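Local coordinates for flagellar protein FliT (Bordetella bronchiseptica, PDB 3H3M), which probably acts as a flagellar export chaperone that binds the filament cap protein and helps regulate flagellar assembly, at the interface of chains A and B. Numbering follows the deposited sequence. Chains: chain A/B, Flagellar protein FliT.

The interface of chains A and B. Residues chain A 34, 53, 88, 91; chain B 53, 85, 88, 92.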
loop_
_atom_site.group_PDB
_atom_site.type_symbol
_atom_site.label_atom_id
_atom_site.label_comp_id
_atom_site.label_asym_id
_atom_site.label_seq_id
_atom_site.Cartn_x
_atom_site.Cartn_y
_atom_site.Cartn_z
HETATM N N MSE A 34 3.445 -10.309 2.646
HETATM C CA MSE A 34 3.042 -10.177 1.238
HETATM C C MSE A 34 4.268 -10.025 0.378
HETATM O O MSE A 34 4.357 -10.624 -0.694
HETATM C CB MSE A 34 2.149 -8.995 0.972
HETATM C CG MSE A 34 0.916 -9.024 1.720
HETATM SE SE MSE A 34 -0.225 -7.598 1.024
HETATM C CE MSE A 34 0.868 -6.017 1.543
ATOM N N TYR A 53 -5.591 -8.447 5.404
ATOM C CA TYR A 53 -5.248 -7.028 5.245
ATOM C C TYR A 53 -6.457 -6.139 5.397
ATOM O O TYR A 53 -6.387 -5.131 6.050
ATOM C CB TYR A 53 -4.588 -6.817 3.880
ATOM C CG TYR A 53 -4.013 -5.441 3.578
ATOM C CD1 TYR A 53 -2.644 -5.152 3.765
ATOM C CD2 TYR A 53 -4.822 -4.439 3.043
ATOM C CE1 TYR A 53 -2.112 -3.883 3.437
ATOM C CE2 TYR A 53 -4.298 -3.182 2.712
ATOM C CZ TYR A 53 -2.943 -2.907 2.909
ATOM O OH TYR A 53 -2.471 -1.653 2.550
ATOM N N ASP A 88 4.333 -2.124 0.339
ATOM C CA ASP A 88 3.308 -2.037 -0.683
ATOM C C ASP A 88 3.974 -1.713 -2.007
ATOM O O ASP A 88 3.707 -2.350 -3.029
ATOM C CB ASP A 88 2.286 -0.967 -0.282
ATOM C CG ASP A 88 1.110 -1.527 0.566
ATOM O OD1 ASP A 88 1.207 -2.675 1.040
ATOM O OD2 ASP A 88 0.049 -0.829 0.715
ATOM N N VAL A 91 6.087 -4.789 -3.409
ATOM C CA VAL A 91 5.220 -5.829 -4.032
ATOM C C VAL A 91 4.876 -5.458 -5.475
ATOM O O VAL A 91 5.032 -6.242 -6.408
ATOM C CB VAL A 91 3.875 -6.116 -3.203
ATOM C CG1 VAL A 91 2.898 -6.933 -4.042
ATOM C CG2 VAL A 91 4.145 -6.898 -1.835
ATOM N N TYR B 53 5.748 7.570 -6.252
ATOM C CA TYR B 53 5.326 7.083 -4.920
ATOM C C TYR B 53 6.529 6.877 -4.008
ATOM O O TYR B 53 6.612 7.447 -2.956
ATOM C CB TYR B 53 4.570 5.756 -5.115
ATOM C CG TYR B 53 3.972 5.028 -3.917
ATOM C CD1 TYR B 53 2.591 4.886 -3.795
ATOM C CD2 TYR B 53 4.782 4.402 -2.949
ATOM C CE1 TYR B 53 2.023 4.150 -2.734
ATOM C CE2 TYR B 53 4.231 3.674 -1.878
ATOM C CZ TYR B 53 2.848 3.549 -1.788
ATOM O OH TYR B 53 2.276 2.837 -0.767
ATOM N N LEU B 85 -4.070 2.986 1.592
ATOM C CA LEU B 85 -4.179 1.569 1.941
ATOM C C LEU B 85 -5.200 0.848 1.106
ATOM O O LEU B 85 -4.908 -0.225 0.585
ATOM C CB LEU B 85 -4.507 1.425 3.424
ATOM C CG LEU B 85 -3.316 1.861 4.310
ATOM C CD1 LEU B 85 -3.540 1.657 5.836
ATOM C CD2 LEU B 85 -2.094 1.156 3.865
ATOM N N ASP B 88 -3.771 0.650 -2.783
ATOM C CA ASP B 88 -2.733 -0.351 -2.985
ATOM C C ASP B 88 -3.437 -1.668 -3.073
ATOM O O ASP B 88 -3.145 -2.439 -3.962
ATOM C CB ASP B 88 -1.720 -0.339 -1.825
ATOM C CG ASP B 88 -0.801 0.946 -1.813
ATOM O OD1 ASP B 88 -0.736 1.691 -2.835
ATOM O OD2 ASP B 88 -0.115 1.206 -0.779
ATOM N N ARG B 92 -3.614 -4.273 -6.361
ATOM C CA ARG B 92 -3.213 -5.674 -6.258
ATOM C C ARG B 92 -4.353 -6.585 -6.686
ATOM O O ARG B 92 -4.143 -7.529 -7.411
ATOM C CB ARG B 92 -2.847 -6.012 -4.808
ATOM C CG ARG B 92 -1.498 -5.448 -4.344
ATOM C CD ARG B 92 -1.033 -6.145 -3.058
ATOM N NE ARG B 92 -1.921 -5.919 -1.913
ATOM C CZ ARG B 92 -1.813 -4.929 -1.032
ATOM N NH1 ARG B 92 -0.854 -4.049 -1.135
ATOM N NH2 ARG B 92 -2.676 -4.803 -0.037
#
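B:Arg92 reaches across the dimer and points the NH2 end of its guanidinium at one face of the A:Tyr53 ring. NH2 lies 3.4 Å from the centroid of that ring, and the two planes are turned 77° apart; the guanidinium therefore meets the aromatic face end-on, as a cation-pi contact, rather than lying parallel to it. The arginine chain bends at chi3, which turns its head away from the run of CB, CG and CD. Its flat face is taken by the selenomethionine A:Met34, whose SE sits 3.7 Å from CZ of B:Arg92 and almost over the middle of the guanidinium, while CE extends towards NH1. From the opposite face comes the carbonyl oxygen of B:Asp88, offset towards the rim, and A:Val91 brushes the aliphatic part with CG1.

NH1 of B:Arg92 turns towards the carboxylate of A:Asp88, 3.3 Å from OD1. This salt bridge is long, and as a hydrogen bond it is weak, with 129° at the hydrogen. Beyond it the two Asp88 side chains confront one another near the two-fold axis: OD2 of A:Asp88 and OD2 of B:Asp88 are modelled 2.5 Å apart, with carboxylate planes 78° apart. At 2.5 Å resolution so short a separation is doubtful evidence of a bond; a shared proton is possible, but protons are not seen. Within chain B, the hydroxyl OH of B:Tyr53 donates to OD2 of B:Asp88 at 2.9 Å, on the syn side and somewhat out of the carboxylate plane, which helps orient this acid. The hydroxyl of A:Tyr53 lies beside B:Leu85 and makes a weak hydrogen bond to its carbonyl oxygen.

Because the interface is two-fold symmetric, the arrangement recurs with the chains exchanged. Helix B:71-105 supplies the arginine, which packs against side chains from helices A:20-39, A:43-63 and A:72-105, while the two long helices meet at the Asp88 pair. The site probably helps to hold the deposited dimer together; the structure alone does not show whether this dimer forms in the cell.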